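Local coordinates for protein putative superoxide reductase (Thermotoga maritima, PDB 3QZB) that probably reduces superoxide to hydrogen peroxide at a mononuclear iron centre, using electrons passed on by rubredoxin, at residues K26-P31 with K53-P58; P36-K41 with K138-E143; D42-I47 with V112-R117. One frame throughout, in Å; residues are numbered along the deposited sequence.

Interaction 1 (K26-P31 with K53-P58); sequences KEKHVP and KEIPHP. With FE (Fe (III) ion), chain B.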
loop_
_atom_site.group_PDB
_atom_site.type_symbol
_atom_site.label_atom_id
_atom_site.label_comp_id
_atom_site.label_asym_id
_atom_site.label_seq_id
_atom_site.Cartn_x
_atom_site.Cartn_y
_atom_site.Cartn_z
ATOM N N LYS A 26 28.967 -3.249 -0.485
ATOM C CA LYS A 26 29.197 -4.271 -1.498
ATOM C C LYS A 26 27.962 -4.554 -2.332
ATOM O O LYS A 26 28.086 -5.138 -3.386
ATOM C CB LYS A 26 29.629 -5.567 -0.811
ATOM C CG LYS A 26 30.991 -5.406 -0.110
ATOM C CD LYS A 26 31.512 -6.632 0.634
ATOM C CE LYS A 26 32.900 -6.318 1.291
ATOM N NZ LYS A 26 33.475 -7.439 2.116
ATOM N N GLU A 27 26.775 -4.179 -1.868
ATOM C CA GLU A 27 25.506 -4.649 -2.418
ATOM C C GLU A 27 24.522 -3.484 -2.513
ATOM O O GLU A 27 24.066 -2.956 -1.477
ATOM C CB GLU A 27 24.956 -5.785 -1.563
ATOM C CG GLU A 27 23.550 -6.254 -1.965
ATOM C CD GLU A 27 23.402 -6.626 -3.436
ATOM O OE1 GLU A 27 24.015 -7.671 -3.827
ATOM O OE2 GLU A 27 22.712 -5.892 -4.144
ATOM N N LYS A 28 24.173 -3.070 -3.740
ATOM C CA LYS A 28 23.290 -1.959 -3.990
ATOM C C LYS A 28 21.903 -2.134 -3.362
ATOM O O LYS A 28 21.242 -1.129 -3.108
ATOM C CB LYS A 28 23.142 -1.738 -5.484
ATOM C CG LYS A 28 22.461 -2.845 -6.251
ATOM C CD LYS A 28 22.275 -2.602 -7.731
ATOM C CE LYS A 28 23.484 -2.441 -8.525
ATOM N NZ LYS A 28 24.201 -3.733 -8.527
ATOM N N HIS A 29 21.423 -3.358 -3.173
ATOM C CA HIS A 29 20.071 -3.557 -2.731
ATOM C C HIS A 29 19.835 -3.339 -1.242
ATOM O O HIS A 29 18.672 -3.300 -0.826
ATOM C CB HIS A 29 19.603 -4.961 -3.092
ATOM C CG HIS A 29 19.357 -5.178 -4.537
ATOM N ND1 HIS A 29 20.265 -5.782 -5.386
ATOM C CD2 HIS A 29 18.312 -4.802 -5.294
ATOM C CE1 HIS A 29 19.718 -5.795 -6.600
ATOM N NE2 HIS A 29 18.551 -5.176 -6.577
ATOM N N VAL A 30 20.869 -3.185 -0.443
ATOM C CA VAL A 30 20.672 -3.128 1.008
ATOM C C VAL A 30 19.961 -1.812 1.373
ATOM O O VAL A 30 20.430 -0.712 1.020
ATOM C CB VAL A 30 22.003 -3.223 1.749
ATOM C CG1 VAL A 30 21.756 -3.024 3.246
ATOM C CG2 VAL A 30 22.717 -4.561 1.416
ATOM N N PRO A 31 18.857 -1.882 2.149
ATOM C CA PRO A 31 18.223 -0.622 2.612
ATOM C C PRO A 31 19.026 -0.099 3.796
ATOM O O PRO A 31 19.229 -0.830 4.765
ATOM C CB PRO A 31 16.811 -1.064 2.969
ATOM C CG PRO A 31 16.948 -2.482 3.403
ATOM C CD PRO A 31 18.070 -3.067 2.522
ATOM N N LYS A 53 22.276 3.446 -1.688
ATOM C CA LYS A 53 22.882 4.498 -0.909
ATOM C C LYS A 53 24.312 4.862 -1.354
ATOM O O LYS A 53 24.621 6.016 -1.629
ATOM C CB LYS A 53 22.866 4.110 0.576
ATOM C CG LYS A 53 23.548 5.052 1.502
ATOM C CD LYS A 53 22.841 6.385 1.585
ATOM C CE LYS A 53 23.480 7.237 2.709
ATOM N NZ LYS A 53 23.098 8.667 2.636
ATOM N N GLU A 54 25.150 3.849 -1.411
ATOM C CA GLU A 54 26.527 3.963 -1.845
ATOM C C GLU A 54 26.707 3.457 -3.250
ATOM O O GLU A 54 27.419 4.078 -4.024
ATOM C CB GLU A 54 27.367 3.162 -0.899
ATOM C CG GLU A 54 27.677 3.908 0.372
ATOM C CD GLU A 54 29.028 4.570 0.348
ATOM O OE1 GLU A 54 29.287 5.369 -0.575
ATOM O OE2 GLU A 54 29.846 4.281 1.237
ATOM N N ILE A 55 26.119 2.315 -3.568
ATOM C CA ILE A 55 26.178 1.741 -4.904
ATOM C C ILE A 55 24.825 1.965 -5.541
ATOM O O ILE A 55 23.821 1.463 -5.048
ATOM C CB ILE A 55 26.489 0.225 -4.915
ATOM C CG1 ILE A 55 27.807 -0.047 -4.186
ATOM C CG2 ILE A 55 26.546 -0.269 -6.377
ATOM C CD1 ILE A 55 28.115 -1.469 -3.951
ATOM N N PRO A 56 24.760 2.678 -6.653
ATOM C CA PRO A 56 23.483 3.041 -7.217
ATOM C C PRO A 56 22.664 1.832 -7.708
ATOM O O PRO A 56 23.211 0.823 -8.166
ATOM C CB PRO A 56 23.844 3.925 -8.400
ATOM C CG PRO A 56 25.276 4.094 -8.443
ATOM C CD PRO A 56 25.911 3.338 -7.352
ATOM N N HIS A 57 21.342 1.973 -7.588
ATOM C CA HIS A 57 20.432 0.985 -8.134
ATOM C C HIS A 57 19.682 1.617 -9.296
ATOM O O HIS A 57 19.249 2.761 -9.214
ATOM C CB HIS A 57 19.451 0.461 -7.058
ATOM C CG HIS A 57 18.615 -0.710 -7.519
ATOM N ND1 HIS A 57 17.530 -0.548 -8.361
ATOM C CD2 HIS A 57 18.714 -2.049 -7.288
ATOM C CE1 HIS A 57 17.007 -1.734 -8.638
ATOM N NE2 HIS A 57 17.700 -2.664 -8.016
ATOM N N PRO A 58 19.458 0.849 -10.392
ATOM C CA PRO A 58 18.647 1.373 -11.493
ATOM C C PRO A 58 17.259 1.822 -11.119
ATOM O O PRO A 58 16.675 1.334 -10.107
ATOM C CB PRO A 58 18.587 0.174 -12.461
ATOM C CG PRO A 58 19.821 -0.604 -12.182
ATOM C CD PRO A 58 20.003 -0.486 -10.682
HETATM FE FE FE B . 17.335 -4.837 -8.329
HETATM O O HOH W 1 22.096 0.225 -0.832
#
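Lys28 and Ile55 bring two loops together, their CA atoms 4.8 Å apart, and the touching parts run 34° from each other in direction. Residues Glu27 to Val30 form a type I beta turn. The iron joins the loops through two imidazoles: it is bound by His29 NE2 and His57 NE2, each at 2.2 Å. The two ring planes stand 70° apart. His57 CG lies anti to its backbone N (chi1 -172°), and the His57 and Lys28 side chains cross at about a right angle.

Each ring is held at its other nitrogen. His29 ND1 donates to Glu27 OE2 at 2.7 Å, meeting this oxygen from above the carboxylate plane. His29 N reaches the same oxygen on its anti lone pair, so two bonds grip Glu27 OE2. His57 ND1 donates to Pro58 O at 2.7 Å, on a lone pair in the carbonyl plane. These bonds limit rotation of both rings.

The Lys28 chain packs over the second loop: Lys28 CD lies 3.6 Å from His57 CD2. Within its own loop, Lys28 CG sits over one face of the His29 ring, toward its rim. Ile55 CD1 touches Lys26 C at 3.5 Å. A water bonds to Lys28 O and Val30 O, and weakly to Lys53 N.

His63, Cys127 and His130 complete the iron site, as in superoxide reductases. Trp133 of strand 131-141 stacks on the His29 ring, while Ile65 of strand 65-74 touches both histidines. One loop leads into strand 31-34; the other joins strand 44-51 to strand 65-74.

Interaction 2 (P36-K41 with K138-E143); sequences PEKVKK and KITVEE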
loop_
_atom_site.group_PDB
_atom_site.type_symbol
_atom_site.label_atom_id
_atom_site.label_comp_id
_atom_site.label_asym_id
_atom_site.label_seq_id
_atom_site.Cartn_x
_atom_site.Cartn_y
_atom_site.Cartn_z
ATOM N N PRO A 36 18.936 8.431 14.763
ATOM C CA PRO A 36 19.758 8.660 15.964
ATOM C C PRO A 36 19.901 7.408 16.818
ATOM O O PRO A 36 18.997 6.582 16.890
ATOM C CB PRO A 36 19.012 9.735 16.713
ATOM C CG PRO A 36 17.763 9.930 16.064
ATOM C CD PRO A 36 17.666 9.160 14.786
ATOM N N GLU A 37 21.011 7.339 17.537
ATOM C CA GLU A 37 21.226 6.234 18.448
ATOM C C GLU A 37 20.278 6.288 19.662
ATOM O O GLU A 37 19.858 5.256 20.190
ATOM C CB GLU A 37 22.685 6.277 18.952
ATOM C CG GLU A 37 23.075 5.274 19.941
ATOM C CD GLU A 37 24.590 5.244 20.201
ATOM O OE1 GLU A 37 25.259 6.294 20.014
ATOM O OE2 GLU A 37 25.079 4.168 20.616
ATOM N N LYS A 38 20.025 7.499 20.138
ATOM C CA LYS A 38 19.254 7.672 21.379
ATOM C C LYS A 38 18.386 8.909 21.228
ATOM O O LYS A 38 18.817 9.913 20.657
ATOM C CB LYS A 38 20.200 7.814 22.579
ATOM C CG LYS A 38 19.485 7.971 23.943
ATOM C CD LYS A 38 20.518 7.973 25.093
ATOM C CE LYS A 38 20.902 9.417 25.553
ATOM N NZ LYS A 38 20.089 10.018 26.714
ATOM N N VAL A 39 17.148 8.816 21.729
ATOM C CA VAL A 39 16.164 9.873 21.634
ATOM C C VAL A 39 15.422 10.028 22.955
ATOM O O VAL A 39 15.433 9.129 23.785
ATOM C CB VAL A 39 15.160 9.606 20.491
ATOM C CG1 VAL A 39 15.916 9.528 19.148
ATOM C CG2 VAL A 39 14.344 8.358 20.755
ATOM N N LYS A 40 14.771 11.173 23.114
ATOM C CA LYS A 40 13.910 11.408 24.263
ATOM C C LYS A 40 12.571 10.718 24.068
ATOM O O LYS A 40 12.107 10.465 22.947
ATOM C CB LYS A 40 13.687 12.906 24.468
ATOM C CG LYS A 40 14.957 13.672 24.727
ATOM C CD LYS A 40 14.739 15.173 24.798
ATOM C CE LYS A 40 16.047 15.926 25.185
ATOM N NZ LYS A 40 17.215 15.687 24.284
ATOM N N LYS A 41 11.902 10.446 25.178
ATOM C CA LYS A 41 10.586 9.829 25.116
ATOM C C LYS A 41 9.581 10.706 24.406
ATOM O O LYS A 41 9.430 11.870 24.709
ATOM C CB LYS A 41 10.117 9.515 26.556
ATOM C CG LYS A 41 8.874 8.676 26.648
ATOM C CD LYS A 41 8.437 8.413 28.094
ATOM C CE LYS A 41 7.068 7.739 28.182
ATOM N NZ LYS A 41 6.638 7.390 29.581
ATOM N N LYS A 138 19.470 -0.756 16.373
ATOM C CA LYS A 138 18.915 -0.447 17.681
ATOM C C LYS A 138 18.670 1.052 17.852
ATOM O O LYS A 138 19.443 1.861 17.336
ATOM C CB LYS A 138 19.898 -0.885 18.742
ATOM C CG LYS A 138 19.373 -1.019 20.152
ATOM C CD LYS A 138 18.548 -2.336 20.270
ATOM C CE LYS A 138 17.858 -2.515 21.633
ATOM N NZ LYS A 138 17.029 -1.301 22.025
ATOM N N ILE A 139 17.641 1.404 18.622
ATOM C CA ILE A 139 17.413 2.797 19.054
ATOM C C ILE A 139 17.058 2.745 20.540
ATOM O O ILE A 139 16.234 1.945 20.988
ATOM C CB ILE A 139 16.396 3.546 18.181
ATOM C CG1 ILE A 139 16.349 5.031 18.539
ATOM C CG2 ILE A 139 15.038 2.821 18.215
ATOM C CD1 ILE A 139 15.671 5.889 17.466
ATOM N N THR A 140 17.711 3.638 21.285
ATOM C CA THR A 140 17.483 3.725 22.737
ATOM C C THR A 140 16.593 4.947 22.978
ATOM O O THR A 140 16.825 6.041 22.424
ATOM C CB THR A 140 18.814 3.901 23.455
ATOM O OG1 THR A 140 19.617 2.734 23.224
ATOM C CG2 THR A 140 18.619 4.084 24.952
ATOM N N VAL A 141 15.569 4.788 23.810
ATOM C CA VAL A 141 14.640 5.845 24.143
ATOM C C VAL A 141 14.765 6.094 25.645
ATOM O O VAL A 141 14.742 5.152 26.446
ATOM C CB VAL A 141 13.203 5.438 23.778
ATOM C CG1 VAL A 141 12.231 6.539 24.139
ATOM C CG2 VAL A 141 13.135 5.088 22.259
ATOM N N GLU A 142 14.870 7.334 26.037
ATOM C CA GLU A 142 14.886 7.717 27.449
ATOM C C GLU A 142 13.665 7.179 28.156
ATOM O O GLU A 142 12.562 7.125 27.605
ATOM C CB GLU A 142 14.944 9.224 27.609
ATOM C CG GLU A 142 16.268 9.840 27.231
ATOM C CD GLU A 142 16.432 11.298 27.475
ATOM O OE1 GLU A 142 15.436 11.976 27.783
ATOM O OE2 GLU A 142 17.567 11.779 27.282
ATOM N N GLU A 143 13.846 6.754 29.385
ATOM C CA GLU A 143 12.772 6.175 30.186
ATOM C C GLU A 143 11.948 7.199 30.933
ATOM O O GLU A 143 12.404 8.319 31.138
ATOM C CB GLU A 143 13.342 5.163 31.136
ATOM C CG GLU A 143 14.041 4.012 30.439
ATOM C CD GLU A 143 14.632 3.048 31.505
ATOM O OE1 GLU A 143 13.928 2.327 32.038
ATOM O OE2 GLU A 143 15.809 3.066 31.889
ATOM O OXT GLU A 143 10.822 6.799 31.325
HETATM O O HOH W 2 18.999 4.105 15.665
HETATM O O HOH W 3 20.643 2.595 20.568
HETATM O O HOH W 4 18.371 14.101 26.385
HETATM O O HOH W 5 12.699 11.675 27.754
HETATM O O HOH W 6 8.618 5.542 30.315
#
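Residues Pro36 to Lys41 run parallel to Lys138 to Glu143, with the end-to-end directions 27° apart. Lys38 pairs with Thr140 and Val39 with Val141. Three backbone bonds tie the segments: Thr140 N to Glu37 O, Val39 N to Thr140 O and Glu142 N to Val39 O, each 2.9 Å long. Lys38 CA also makes a CA-H...O contact with Thr140 O.

Val39 and Val141 point to one face of the sheet. Val39 CG2 meets Val141 CG2 at 3.8 Å, the two side chains crossing obliquely. Val39 CG1 touches Ile139 CD1 at 4.0 Å, and these two side chains cross at about a right angle. Ile139 CD1 also packs against Pro36 O. Val45 of strand 44-51 and Leu115 of strand 103-115 add to this buried apolar layer.

Lys38 and Thr140 occupy the other face. Lys38 CG lies anti to the backbone N (chi1 -179°), and its aliphatic part runs by Thr140 CG2. The chain bends further out, and Lys38 NZ forms a salt bridge with Glu142 OE2 at 3.1 Å, weak as a hydrogen bond. In the Lys40 conformer described, one of two, Glu142 lies side by side with Lys40, its OE1 3.5 Å from Lys40 CG. A water links Glu142 OE1 to Lys41 N. Another water joins Lys41 NZ to the terminal oxygen Glu143 OXT.

Ile139 bonds through its backbone to Gly119, on the side of strand 119-127. Strand 38-39 is thus a short parallel addition to strand 131-141, within a mixed sheet of the immunoglobulin-like beta-sandwich.

Interaction 3 (D42-I47 with V112-R117); sequences DEKVQI and VVKLNR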
loop_
_atom_site.group_PDB
_atom_site.type_symbol
_atom_site.label_atom_id
_atom_site.label_comp_id
_atom_site.label_asym_id
_atom_site.label_seq_id
_atom_site.Cartn_x
_atom_site.Cartn_y
_atom_site.Cartn_z
ATOM N N ASP A 42 8.915 10.129 23.421
ATOM C CA ASP A 42 7.832 10.799 22.680
ATOM C C ASP A 42 8.299 11.917 21.733
ATOM O O ASP A 42 7.479 12.536 21.052
ATOM C CB ASP A 42 6.680 11.297 23.583
ATOM C CG ASP A 42 6.125 10.224 24.519
ATOM O OD1 ASP A 42 5.972 9.075 24.112
ATOM O OD2 ASP A 42 5.826 10.584 25.691
ATOM N N GLU A 43 9.598 12.145 21.608
ATOM C CA GLU A 43 10.037 13.176 20.693
ATOM C C GLU A 43 9.980 12.675 19.235
ATOM O O GLU A 43 10.110 11.482 18.972
ATOM C CB GLU A 43 11.347 13.788 21.070
ATOM C CG GLU A 43 12.505 13.011 20.738
ATOM C CD GLU A 43 13.884 13.823 20.747
ATOM O OE1 GLU A 43 13.958 15.055 20.485
ATOM O OE2 GLU A 43 14.838 13.186 21.125
ATOM N N LYS A 44 9.820 13.604 18.326
ATOM C CA LYS A 44 9.788 13.236 16.923
ATOM C C LYS A 44 11.194 12.844 16.470
ATOM O O LYS A 44 12.162 13.546 16.764
ATOM C CB LYS A 44 9.328 14.418 16.082
ATOM C CG LYS A 44 7.895 14.716 16.245
ATOM C CD LYS A 44 7.376 15.924 15.451
ATOM C CE LYS A 44 5.931 16.085 15.675
ATOM N NZ LYS A 44 5.266 17.213 14.881
ATOM N N VAL A 45 11.275 11.714 15.794
ATOM C CA VAL A 45 12.518 11.080 15.361
ATOM C C VAL A 45 12.440 10.953 13.830
ATOM O O VAL A 45 11.524 10.351 13.313
ATOM C CB VAL A 45 12.709 9.669 15.989
ATOM C CG1 VAL A 45 14.033 9.041 15.515
ATOM C CG2 VAL A 45 12.597 9.675 17.499
ATOM N N GLN A 46 13.455 11.468 13.139
ATOM C CA GLN A 46 13.601 11.279 11.706
ATOM C C GLN A 46 14.301 9.961 11.426
ATOM O O GLN A 46 15.394 9.723 11.922
ATOM C CB GLN A 46 14.446 12.389 11.129
ATOM C CG GLN A 46 14.117 13.786 11.490
ATOM C CD GLN A 46 12.834 14.230 10.927
ATOM O OE1 GLN A 46 11.933 14.714 11.681
ATOM N NE2 GLN A 46 12.680 14.142 9.632
ATOM N N ILE A 47 13.675 9.114 10.617
ATOM C CA ILE A 47 14.280 7.909 10.096
ATOM C C ILE A 47 14.323 7.998 8.575
ATOM O O ILE A 47 13.311 8.151 7.911
ATOM C CB ILE A 47 13.492 6.650 10.509
ATOM C CG1 ILE A 47 13.365 6.533 12.027
ATOM C CG2 ILE A 47 14.130 5.396 9.914
ATOM C CD1 ILE A 47 12.398 5.388 12.464
ATOM N N VAL A 112 8.776 9.929 10.099
ATOM C CA VAL A 112 8.933 10.532 11.408
ATOM C C VAL A 112 8.088 9.705 12.395
ATOM O O VAL A 112 6.917 9.448 12.144
ATOM C CB VAL A 112 8.468 11.980 11.412
ATOM C CG1 VAL A 112 8.560 12.572 12.823
ATOM C CG2 VAL A 112 9.266 12.802 10.428
ATOM N N VAL A 113 8.726 9.297 13.471
ATOM C CA VAL A 113 8.048 8.495 14.515
ATOM C C VAL A 113 8.218 9.186 15.875
ATOM O O VAL A 113 9.065 10.048 16.058
ATOM C CB VAL A 113 8.602 7.072 14.624
ATOM C CG1 VAL A 113 8.311 6.290 13.329
ATOM C CG2 VAL A 113 10.082 7.019 14.966
ATOM N N LYS A 114 7.322 8.821 16.783
ATOM C CA LYS A 114 7.465 9.140 18.208
ATOM C C LYS A 114 7.517 7.806 18.924
ATOM O O LYS A 114 6.604 6.990 18.775
ATOM C CB LYS A 114 6.308 9.974 18.682
ATOM C CG LYS A 114 6.210 11.345 18.110
ATOM C CD LYS A 114 4.992 12.057 18.597
ATOM C CE LYS A 114 4.849 13.491 18.163
ATOM N NZ LYS A 114 3.684 14.115 18.881
ATOM N N LEU A 115 8.593 7.578 19.678
ATOM C CA LEU A 115 8.804 6.329 20.381
ATOM C C LEU A 115 8.724 6.542 21.891
ATOM O O LEU A 115 9.221 7.539 22.412
ATOM C CB LEU A 115 10.172 5.705 20.077
ATOM C CG LEU A 115 10.473 5.468 18.612
ATOM C CD1 LEU A 115 11.918 5.093 18.428
ATOM C CD2 LEU A 115 9.507 4.479 18.003
ATOM N N ASN A 116 8.154 5.583 22.603
ATOM C CA ASN A 116 8.211 5.706 24.041
ATOM C C ASN A 116 8.829 4.588 24.775
ATOM O O ASN A 116 8.911 4.646 26.007
ATOM C CB ASN A 116 6.889 6.155 24.585
ATOM C CG ASN A 116 5.862 5.148 24.337
ATOM O OD1 ASN A 116 5.839 4.115 24.986
ATOM N ND2 ASN A 116 4.989 5.420 23.388
ATOM N N ARG A 117 9.378 3.621 24.045
ATOM C CA ARG A 117 10.216 2.604 24.608
ATOM C C ARG A 117 11.327 2.251 23.626
ATOM O O ARG A 117 11.123 2.314 22.425
ATOM C CB ARG A 117 9.423 1.291 24.946
ATOM C CG ARG A 117 8.098 1.459 25.722
ATOM C CD ARG A 117 7.641 0.225 26.475
ATOM N NE ARG A 117 7.383 -0.953 25.650
ATOM C CZ ARG A 117 6.190 -1.346 25.204
ATOM N NH1 ARG A 117 5.105 -0.574 25.237
ATOM N NH2 ARG A 117 6.110 -2.540 24.709
HETATM O O HOH W 7 5.536 7.798 21.695
HETATM O O HOH W 8 6.040 14.866 21.145
HETATM O O HOH W 9 10.813 9.254 20.297
#
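An antiparallel pairing in the three-stranded sheet of the sandwich joins strand 44-51 to strand 103-115, here through Val45 and Val113. The axes of 44-47 and 112-115 approach to 4.5 Å, at 134° between their directions. Val45 and Val113 form a hydrogen-bonded pair: Val45 N donates to Val113 O at 2.8 Å, and Val113 N to Val45 O at 3.0 Å. Before the strand, Asp42 N donates to Leu115 O at 2.8 Å.

On one face Val113 CG1 is anti to the carbonyl carbon (chi1 -65°), which puts CG2 between the backbone N and the carbonyl carbon. Val113 CG2 touches Val45 CB and, at 3.8 Å, Ile47 CD1. On the other face Val112 CG2 lies 3.5 Å from Gln46 OE1, and Val112 CG1 packs on Lys44 CB.

Lys114 and Lys44 lie side by side and point the same way, with their CE atoms 3.8 Å apart. Lys114 CG lies 3.4 Å from Asp42 O, and a water on that oxygen binds Lys114 NZ weakly. An alanine in place of Lys114 would probably leave Lys44 CE without its aliphatic neighbour and Asp42 O without the cover of CG and CD and the weak water link to NZ.

In the Asp42 conformer described, one of two, a water bridges Asp42 OD1 to Asn116 ND2. Asn116 ND2 also bonds to Gly101 O of the second subunit. Residues Val112 to Leu115 pair antiparallel with a strand of that subunit. Strand 103-115 is the outermost strand of its immunoglobulin-like sheet within this chain, and the second subunit continues the sheet beyond it.

How the interactions relate
Interaction 1 lies at the iron end of the sandwich, while interactions 2 and 3 lie far from the metal. Its centre is about 27 Å from that of interaction 2 and about 26 Å from that of interaction 3. Interactions 2 and 3 have centres about 8 Å apart and touch. They belong to different sheets, and Val141 CG1, 3.6 Å from Leu115 O, packs between the layers. Along the chain, strand 38-39 leads directly to strand 44-51, and 112-117 precedes 138-143. The segments of interaction 1 alternate with those of the other two. Strands 44-51 and 131-141 span from near the iron site to the far end, where interaction 3 borders the second subunit.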